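Local atomic coordinates of yeast glycogen phosphorylase (Saccharomyces cerevisiae, PDB entry 1YGP), a protein that belongs to the glycogen phosphorylases, carbohydrate phosphorylases of the GT-B clan that carry a bound pyridoxal-5'-phosphate. Residues I609-R614 / D816-S821. Numbering follows the deposited sequence.
Sequences IHEYKR and DYYLVS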
loop_
_atom_site.group_PDB
_atom_site.type_symbol
_atom_site.label_atom_id
_atom_site.label_comp_id
_atom_site.label_asym_id
_atom_site.label_seq_id
_atom_site.Cartn_x
_atom_site.Cartn_y
_atom_site.Cartn_z
ATOM N N ILE A 609 13.159 -22.401 -18.143
ATOM C CA ILE A 609 14.225 -23.363 -18.022
ATOM C C ILE A 609 13.493 -24.649 -17.702
ATOM O O ILE A 609 12.847 -24.743 -16.653
ATOM C CB ILE A 609 15.168 -22.975 -16.856
ATOM C CG1 ILE A 609 15.749 -21.560 -17.018
ATOM C CG2 ILE A 609 16.234 -24.050 -16.772
ATOM C CD1 ILE A 609 16.569 -21.213 -18.291
ATOM N N HIS A 610 13.541 -25.658 -18.552
ATOM C CA HIS A 610 12.880 -26.909 -18.228
ATOM C C HIS A 610 13.597 -27.941 -19.051
ATOM O O HIS A 610 13.819 -27.663 -20.226
ATOM C CB HIS A 610 11.414 -26.912 -18.653
ATOM C CG HIS A 610 10.644 -28.112 -18.132
ATOM N ND1 HIS A 610 10.946 -29.417 -18.107
ATOM C CD2 HIS A 610 9.418 -27.967 -17.536
ATOM C CE1 HIS A 610 9.954 -30.051 -17.527
ATOM N NE2 HIS A 610 9.049 -29.172 -17.188
ATOM N N GLU A 611 13.885 -29.147 -18.555
ATOM C CA GLU A 611 14.540 -30.152 -19.387
ATOM C C GLU A 611 13.927 -30.414 -20.763
ATOM O O GLU A 611 14.686 -30.568 -21.719
ATOM C CB GLU A 611 14.585 -31.469 -18.676
ATOM C CG GLU A 611 15.497 -31.526 -17.483
ATOM C CD GLU A 611 15.377 -32.890 -16.840
ATOM O OE1 GLU A 611 14.470 -33.091 -16.025
ATOM O OE2 GLU A 611 16.189 -33.750 -17.181
ATOM N N TYR A 612 12.585 -30.437 -20.911
ATOM C CA TYR A 612 11.973 -30.643 -22.210
ATOM C C TYR A 612 12.145 -29.468 -23.179
ATOM O O TYR A 612 11.885 -29.578 -24.375
ATOM C CB TYR A 612 10.478 -30.972 -22.010
ATOM C CG TYR A 612 9.449 -29.844 -22.002
ATOM C CD1 TYR A 612 8.995 -29.311 -23.212
ATOM C CD2 TYR A 612 8.966 -29.325 -20.805
ATOM C CE1 TYR A 612 8.084 -28.262 -23.234
ATOM C CE2 TYR A 612 8.043 -28.270 -20.822
ATOM C CZ TYR A 612 7.611 -27.737 -22.042
ATOM O OH TYR A 612 6.764 -26.639 -22.073
ATOM N N LYS A 613 12.508 -28.276 -22.707
ATOM C CA LYS A 613 12.763 -27.142 -23.590
ATOM C C LYS A 613 14.161 -27.266 -24.152
ATOM O O LYS A 613 14.572 -26.460 -24.988
ATOM C CB LYS A 613 12.710 -25.830 -22.868
ATOM C CG LYS A 613 11.392 -25.558 -22.235
ATOM C CD LYS A 613 10.448 -25.043 -23.252
ATOM C CE LYS A 613 9.346 -24.513 -22.410
ATOM N NZ LYS A 613 8.213 -24.235 -23.251
ATOM N N ARG A 614 14.906 -28.227 -23.619
ATOM C CA ARG A 614 16.235 -28.588 -24.026
ATOM C C ARG A 614 17.250 -27.468 -24.079
ATOM O O ARG A 614 18.077 -27.367 -24.984
ATOM C CB ARG A 614 16.125 -29.320 -25.365
ATOM C CG ARG A 614 15.293 -30.566 -25.123
ATOM C CD ARG A 614 15.624 -31.610 -26.130
ATOM N NE ARG A 614 15.270 -31.156 -27.458
ATOM C CZ ARG A 614 15.393 -31.940 -28.543
ATOM N NH1 ARG A 614 15.853 -33.199 -28.417
ATOM N NH2 ARG A 614 15.055 -31.449 -29.754
ATOM N N ASP A 816 17.838 -41.227 -21.588
ATOM C CA ASP A 816 17.745 -39.963 -22.292
ATOM C C ASP A 816 16.357 -39.698 -22.890
ATOM O O ASP A 816 16.138 -39.584 -24.110
ATOM C CB ASP A 816 18.833 -39.939 -23.365
ATOM C CG ASP A 816 18.869 -38.697 -24.259
ATOM O OD1 ASP A 816 18.939 -37.563 -23.782
ATOM O OD2 ASP A 816 18.794 -38.878 -25.466
ATOM N N TYR A 817 15.393 -39.605 -21.967
ATOM C CA TYR A 817 14.009 -39.345 -22.302
ATOM C C TYR A 817 13.761 -38.114 -23.174
ATOM O O TYR A 817 12.724 -38.060 -23.804
ATOM C CB TYR A 817 13.247 -39.232 -21.006
ATOM C CG TYR A 817 11.731 -39.207 -21.153
ATOM C CD1 TYR A 817 11.028 -40.383 -21.451
ATOM C CD2 TYR A 817 11.035 -38.013 -20.961
ATOM C CE1 TYR A 817 9.633 -40.373 -21.550
ATOM C CE2 TYR A 817 9.643 -37.996 -21.061
ATOM C CZ TYR A 817 8.947 -39.174 -21.348
ATOM O OH TYR A 817 7.564 -39.151 -21.381
ATOM N N TYR A 818 14.594 -37.077 -23.295
ATOM C CA TYR A 818 14.257 -35.936 -24.141
ATOM C C TYR A 818 15.028 -35.925 -25.441
ATOM O O TYR A 818 15.180 -34.881 -26.090
ATOM C CB TYR A 818 14.529 -34.646 -23.400
ATOM C CG TYR A 818 13.679 -34.569 -22.157
ATOM C CD1 TYR A 818 12.323 -34.306 -22.276
ATOM C CD2 TYR A 818 14.255 -34.821 -20.912
ATOM C CE1 TYR A 818 11.542 -34.302 -21.129
ATOM C CE2 TYR A 818 13.469 -34.819 -19.763
ATOM C CZ TYR A 818 12.120 -34.554 -19.889
ATOM O OH TYR A 818 11.335 -34.499 -18.762
ATOM N N LEU A 819 15.593 -37.085 -25.800
ATOM C CA LEU A 819 16.293 -37.278 -27.057
ATOM C C LEU A 819 17.426 -36.301 -27.373
ATOM O O LEU A 819 17.631 -35.904 -28.527
ATOM C CB LEU A 819 15.261 -37.268 -28.207
ATOM C CG LEU A 819 14.302 -38.436 -28.485
ATOM C CD1 LEU A 819 13.508 -38.804 -27.252
ATOM C CD2 LEU A 819 13.301 -38.011 -29.570
ATOM N N VAL A 820 18.253 -35.961 -26.385
ATOM C CA VAL A 820 19.398 -35.097 -26.662
ATOM C C VAL A 820 20.394 -35.807 -27.590
ATOM O O VAL A 820 20.828 -35.241 -28.596
ATOM C CB VAL A 820 20.105 -34.683 -25.337
ATOM C CG1 VAL A 820 21.425 -33.945 -25.584
ATOM C CG2 VAL A 820 19.185 -33.717 -24.597
ATOM N N SER A 821 20.715 -37.074 -27.300
ATOM C CA SER A 821 21.657 -37.850 -28.087
ATOM C C SER A 821 21.252 -37.947 -29.551
ATOM O O SER A 821 22.066 -37.767 -30.470
ATOM C CB SER A 821 21.769 -39.269 -27.545
ATOM O OG SER A 821 21.214 -39.484 -26.240
#
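The ring of Y818 lies with one face on the 3-10 turn E611-K613, and R614 adds a hydrogen bond beside it, joining two loops of a GT-B fold. The turn belongs to the loop that leaves strand 601-606 of the six-stranded parallel sheet for helix 615-634; Y818 is the third residue of a type I beta turn, D816 to L819, that ends at the N-cap of helix 820-840. The CA atoms of Y612 and Y818 are 6.1 Å apart. With CG anti to its carbonyl carbon (chi1 -61°), Y818 turns its ring onto the peptide between E611 and Y612, whose carbon, E611 C, is 4.3 Å above the ring centre. The CB atoms of E611 and Y612 rest against its two CE atoms from the peptide side: Y612 CB is 3.6 Å from Y818 CE1, and E611 CB 3.7 Å from Y818 CE2. Beyond CB the two side chains part company. E611 extends across Y818 at about a right angle, its OE1 bonded to Y661, whereas the Y612 ring leads away from Y818; its side chain comes within about 8 Å of pyridoxal-5'-phosphate. Y817 CD2 covers the opposite face of Y818, off centre.

R614, the N-cap residue of helix 615-634, brings the edge of its guanidinium up to L819, held by several anchors: NE bonds I714 O, and NH1 forms a salt bridge with D823 in helix 820-840. Y818 O also accepts a bond from T716. D816 fastens the start of that helix, its OD1 taking the N-H of V820 by the syn lone pair while OD2 receives S821 N and OG from one face of the carboxylate. Across the loops, R614 NH1 meets Y818 O at 2.9 Å, in the carbonyl plane but 30° out of the guanidinium plane, through a bent N-H...O angle of 135°.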